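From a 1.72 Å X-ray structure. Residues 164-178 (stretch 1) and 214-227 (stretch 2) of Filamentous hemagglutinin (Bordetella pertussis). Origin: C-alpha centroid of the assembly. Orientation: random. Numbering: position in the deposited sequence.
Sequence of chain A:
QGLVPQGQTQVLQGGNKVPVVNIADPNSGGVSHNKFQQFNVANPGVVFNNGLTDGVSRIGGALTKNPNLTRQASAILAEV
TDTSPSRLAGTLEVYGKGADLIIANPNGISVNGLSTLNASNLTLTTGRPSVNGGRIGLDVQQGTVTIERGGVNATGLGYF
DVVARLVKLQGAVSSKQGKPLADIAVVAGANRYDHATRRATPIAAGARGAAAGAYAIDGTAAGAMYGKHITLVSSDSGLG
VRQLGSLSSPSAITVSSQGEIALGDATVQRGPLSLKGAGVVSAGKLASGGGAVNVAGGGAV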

# COMPACT_ATOMS: atom_id res chain seq x y z
N ALA A 164 -0.47 -1.50 -8.01
CA ALA A 164 0.36 -2.53 -8.65
C ALA A 164 -0.28 -2.94 -9.96
O ALA A 164 -1.42 -2.54 -10.26
N ARG A 165 0.44 -3.73 -10.76
CA ARG A 165 -0.15 -4.16 -12.01
C ARG A 165 -1.26 -5.15 -11.72
O ARG A 165 -2.32 -5.06 -12.31
N LEU A 166 -0.97 -6.09 -10.85
CA LEU A 166 -1.94 -7.06 -10.34
C LEU A 166 -1.92 -7.08 -8.82
O LEU A 166 -0.89 -6.85 -8.19
N VAL A 167 -3.04 -7.44 -8.23
CA VAL A 167 -3.13 -7.51 -6.77
C VAL A 167 -3.89 -8.78 -6.38
O VAL A 167 -4.94 -9.07 -6.94
N LYS A 168 -3.32 -9.53 -5.44
CA LYS A 168 -3.96 -10.73 -4.89
C LYS A 168 -4.22 -10.48 -3.40
O LYS A 168 -3.30 -10.09 -2.67
N LEU A 169 -5.46 -10.69 -2.97
CA LEU A 169 -5.88 -10.44 -1.60
C LEU A 169 -6.28 -11.75 -0.95
O LEU A 169 -7.40 -12.24 -1.16
N GLN A 170 -5.34 -12.32 -0.20
CA GLN A 170 -5.51 -13.62 0.46
C GLN A 170 -5.39 -13.53 1.98
O GLN A 170 -5.13 -14.53 2.68
N GLY A 171 -5.60 -12.32 2.51
CA GLY A 171 -5.61 -12.05 3.93
C GLY A 171 -6.32 -10.74 4.15
O GLY A 171 -6.51 -9.97 3.20
N ALA A 172 -6.74 -10.49 5.39
CA ALA A 172 -7.61 -9.36 5.68
C ALA A 172 -6.85 -8.05 5.75
O ALA A 172 -5.69 -8.00 6.17
N VAL A 173 -7.50 -6.98 5.33
CA VAL A 173 -6.97 -5.64 5.50
C VAL A 173 -7.98 -4.92 6.34
O VAL A 173 -9.15 -4.80 5.94
N SER A 174 -7.59 -4.51 7.54
CA SER A 174 -8.54 -3.89 8.47
C SER A 174 -7.85 -3.00 9.46
O SER A 174 -6.63 -3.00 9.61
N SER A 175 -8.64 -2.22 10.16
CA SER A 175 -8.15 -1.55 11.32
C SER A 175 -8.90 -2.18 12.50
O SER A 175 -9.99 -2.71 12.35
N LYS A 176 -8.32 -2.03 13.67
CA LYS A 176 -8.86 -2.71 14.84
C LYS A 176 -10.16 -2.09 15.28
O LYS A 176 -10.40 -0.88 15.16
N GLN A 177 -11.00 -2.97 15.83
CA GLN A 177 -12.37 -2.67 16.15
C GLN A 177 -12.42 -1.45 17.08
O GLN A 177 -11.73 -1.39 18.10
N GLY A 178 -13.17 -0.43 16.67
CA GLY A 178 -13.29 0.79 17.45
C GLY A 178 -12.13 1.78 17.43
O GLY A 178 -12.21 2.82 18.10
N ALA A 214 -8.98 -12.33 -17.16
CA ALA A 214 -8.24 -12.65 -15.94
C ALA A 214 -8.52 -11.51 -14.97
O ALA A 214 -9.11 -10.49 -15.35
N TYR A 215 -8.15 -11.72 -13.70
CA TYR A 215 -8.49 -10.81 -12.65
C TYR A 215 -7.30 -9.95 -12.28
O TYR A 215 -6.30 -10.47 -11.82
N ALA A 216 -7.40 -8.64 -12.48
CA ALA A 216 -6.38 -7.70 -12.05
C ALA A 216 -6.32 -7.54 -10.53
O ALA A 216 -5.24 -7.31 -9.96
N ILE A 217 -7.47 -7.65 -9.89
CA ILE A 217 -7.59 -7.73 -8.42
C ILE A 217 -8.32 -9.04 -8.19
O ILE A 217 -9.41 -9.26 -8.77
N ASP A 218 -7.74 -9.90 -7.38
CA ASP A 218 -8.36 -11.16 -7.05
C ASP A 218 -8.26 -11.40 -5.57
O ASP A 218 -7.20 -11.66 -5.06
N GLY A 219 -9.39 -11.24 -4.88
CA GLY A 219 -9.49 -11.49 -3.45
C GLY A 219 -10.29 -12.75 -3.18
O GLY A 219 -11.35 -12.94 -3.74
N THR A 220 -9.78 -13.61 -2.33
CA THR A 220 -10.49 -14.80 -1.85
C THR A 220 -11.33 -14.47 -0.63
O THR A 220 -11.29 -13.38 -0.13
N ALA A 221 -12.04 -15.47 -0.11
CA ALA A 221 -12.81 -15.28 1.10
C ALA A 221 -11.95 -14.75 2.24
O ALA A 221 -12.46 -14.03 3.07
N ALA A 222 -10.66 -15.09 2.26
CA ALA A 222 -9.75 -14.64 3.31
C ALA A 222 -9.42 -13.14 3.20
O ALA A 222 -8.96 -12.55 4.17
N GLY A 223 -9.65 -12.56 2.03
CA GLY A 223 -9.28 -11.17 1.75
C GLY A 223 -10.35 -10.16 2.16
O GLY A 223 -10.57 -9.18 1.46
N ALA A 224 -11.00 -10.38 3.30
CA ALA A 224 -12.01 -9.44 3.80
C ALA A 224 -11.36 -8.09 4.10
O ALA A 224 -10.21 -8.03 4.48
N MET A 225 -12.11 -7.01 3.88
CA MET A 225 -11.61 -5.66 4.11
C MET A 225 -12.58 -4.84 4.95
O MET A 225 -13.81 -4.93 4.77
N TYR A 226 -12.00 -4.02 5.83
CA TYR A 226 -12.75 -3.10 6.68
C TYR A 226 -12.01 -1.76 6.66
O TYR A 226 -10.89 -1.65 7.14
N GLY A 227 -12.64 -0.74 6.07
CA GLY A 227 -12.01 0.54 5.89
C GLY A 227 -13.02 1.67 5.88
O GLY A 227 -14.21 1.44 5.63

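Side-chain packing between residues 164-178 and 214-227 of filamentous hemagglutinin, two neighbouring stretches joined by two short backbone ladders and burying 889 Å² between them. In the first ladder, which is parallel, side chains alternate between two faces of the sheet. Val167 (t), Leu169 (m, t) and Ile217 (m, t) share one face. Leu169 is the main bump: its CD1 lies 3.9 Å from Ile217 CG2 and 4.1 Å from Met225 CE, so one methyl touches side chains belonging to both ladders. The hollow beside it is kept open by Gly219, paired with Leu169 at a CA-CA distance of 4.2 Å; a CB there would sit a tight 3.4 Å from Leu169 CB. Gly223 gives room in the same way, since a CB on it would fall 2.5 Å from Leu169 O, a clash. Its bare CA can instead approach Gly171 O at 3.3 Å, where the register shifts by two residues between the ladders and the type I turn from Thr220 to Gly223 takes up the slack. Within that turn, Thr220 (p) accepts a weak hydrogen bond at OG1 from Ala222 N (3.3 Å), while its CG2 lies 4.0 Å from Gln170 CG. Ala222 CB rests 3.5 Å from Gln170 O.

Lys168 (m, t, t, with chi4 near -10°) and Asp218 (t) occupy the other face, linked through water rather than directly. Water 2 donates to Asp218 OD2 (2.8 Å) and accepts a weak bond from Lys168 NZ (3.4 Å); water 1 accepts from Lys168 NZ at 2.8 Å. Water 3 joins Gln170 NE2 to Asp218 O, 2.9 Å from each. At the start of the ladder, Leu166 (m, t) sets out sideways, but its end comes nearer, bringing CD2 to 4.4 Å from Ala216 CB. Tyr215 (m) also starts sideways, yet its ring leads away from stretch 1.

In the second ladder, Val173 (t) meets Met225 (m, t, chi3 bent to -97°) with CB 4.4 Å from Met225 CG; the methionine thus spans from Val173 to Leu169. Tyr226 (t) is the broad bump here. Its CB lies 4.0 Å from Ser174 CB, and Ser175 O approaches its ring edge, 3.6 Å from Tyr226 CD2. Gln177 (t, p) turns its end inward, leaving OE1 4.1 Å from Tyr226 OH. Water 5 accepts from Ser175 OG (2.9 Å) and donates to Tyr226 O (2.8 Å), tying the serine (m) to the opposite backbone.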

# COMPACT_ATOMS: atom_id res chain seq x y z
CB ALA A 164 0.51 -3.74 -7.74
CB ARG A 165 0.89 -4.73 -12.97
CG ARG A 165 0.39 -4.90 -14.41
CD ARG A 165 0.18 -3.54 -15.12
NE ARG A 165 -0.57 -3.59 -16.36
CZ ARG A 165 -0.04 -3.80 -17.60
NH1 ARG A 165 1.22 -4.12 -17.78
NH2 ARG A 165 -0.84 -3.76 -18.66
CB LEU A 166 -1.58 -8.47 -10.82
CG LEU A 166 -1.51 -8.71 -12.34
CD1 LEU A 166 -1.01 -10.14 -12.59
CD2 LEU A 166 -2.85 -8.47 -13.06
CB VAL A 167 -3.79 -6.27 -6.15
CG1 VAL A 167 -3.81 -6.39 -4.61
CG2 VAL A 167 -3.10 -5.02 -6.57
CB LYS A 168 -3.08 -11.93 -5.11
CG LYS A 168 -2.94 -12.22 -6.63
CD LYS A 168 -2.03 -13.35 -6.97
CE LYS A 168 -2.09 -13.69 -8.51
NZ LYS A 168 -3.17 -13.04 -9.40
CB LEU A 169 -7.03 -9.45 -1.56
CG LEU A 169 -6.76 -8.10 -2.23
CD1 LEU A 169 -8.04 -7.32 -2.45
CD2 LEU A 169 -5.70 -7.31 -1.43
CB GLN A 170 -4.54 -14.63 -0.13
CG GLN A 170 -4.80 -14.88 -1.60
CD GLN A 170 -3.64 -15.54 -2.32
OE1 GLN A 170 -2.69 -16.03 -1.71
NE2 GLN A 170 -3.74 -15.59 -3.64
CB ALA A 172 -8.36 -9.60 6.94
CB VAL A 173 -6.81 -4.97 4.16
CG1 VAL A 173 -6.33 -3.53 4.30
CG2 VAL A 173 -5.85 -5.77 3.30
CB SER A 174 -9.32 -4.95 9.27
OG SER A 174 -8.39 -5.60 10.11
CB SER A 175 -8.40 -0.06 11.29
OG SER A 175 -7.76 0.55 10.17
CB LYS A 176 -7.83 -2.73 15.96
CG LYS A 176 -6.64 -3.56 15.59
CD LYS A 176 -5.67 -3.70 16.76
CE LYS A 176 -4.99 -5.06 16.75
NZ LYS A 176 -4.18 -5.30 15.55
CB GLN A 177 -13.02 -3.93 16.80
CG GLN A 177 -14.54 -3.90 16.81
CD GLN A 177 -15.09 -4.35 15.49
OE1 GLN A 177 -15.59 -3.54 14.70
NE2 GLN A 177 -14.96 -5.63 15.22
CB ALA A 214 -6.74 -12.84 -16.22
CB TYR A 215 -8.98 -11.60 -11.42
CG TYR A 215 -10.23 -12.33 -11.77
CD1 TYR A 215 -11.37 -11.63 -12.05
CD2 TYR A 215 -10.23 -13.70 -11.87
CE1 TYR A 215 -12.55 -12.29 -12.40
CE2 TYR A 215 -11.39 -14.37 -12.21
CZ TYR A 215 -12.54 -13.66 -12.49
OH TYR A 215 -13.68 -14.33 -12.84
CB ALA A 216 -6.64 -6.36 -12.70
CB ILE A 217 -8.39 -6.56 -7.82
CG1 ILE A 217 -7.70 -5.23 -8.16
CG2 ILE A 217 -8.57 -6.76 -6.32
CD1 ILE A 217 -8.43 -3.98 -7.77
CB ASP A 218 -7.67 -12.27 -7.84
CG ASP A 218 -8.44 -13.55 -7.85
OD1 ASP A 218 -9.53 -13.63 -7.27
OD2 ASP A 218 -7.95 -14.57 -8.41
CB THR A 220 -9.49 -15.90 -1.46
OG1 THR A 220 -8.67 -15.46 -0.38
CG2 THR A 220 -8.47 -16.18 -2.56
CB ALA A 221 -13.49 -16.58 1.52
CB ALA A 222 -8.48 -15.44 3.30
CB ALA A 224 -12.67 -9.98 5.05
CB MET A 225 -11.36 -4.95 2.80
CG MET A 225 -10.46 -5.69 1.86
SD MET A 225 -10.20 -4.75 0.30
CE MET A 225 -11.19 -5.37 -0.61
CB TYR A 226 -12.89 -3.70 8.05
CG TYR A 226 -13.55 -2.84 9.11
CD1 TYR A 226 -14.81 -2.30 8.89
CD2 TYR A 226 -12.94 -2.61 10.33
CE1 TYR A 226 -15.43 -1.50 9.86
CE2 TYR A 226 -13.56 -1.79 11.31
CZ TYR A 226 -14.82 -1.26 11.04
OH TYR A 226 -15.51 -0.48 11.94
O HOH W 1 -4.66 -10.63 -9.53
O HOH W 2 -5.99 -14.64 -10.44
O HOH W 3 -5.99 -14.29 -4.93
O HOH W 4 -7.76 -7.90 1.70
O HOH W 5 -8.78 0.11 7.54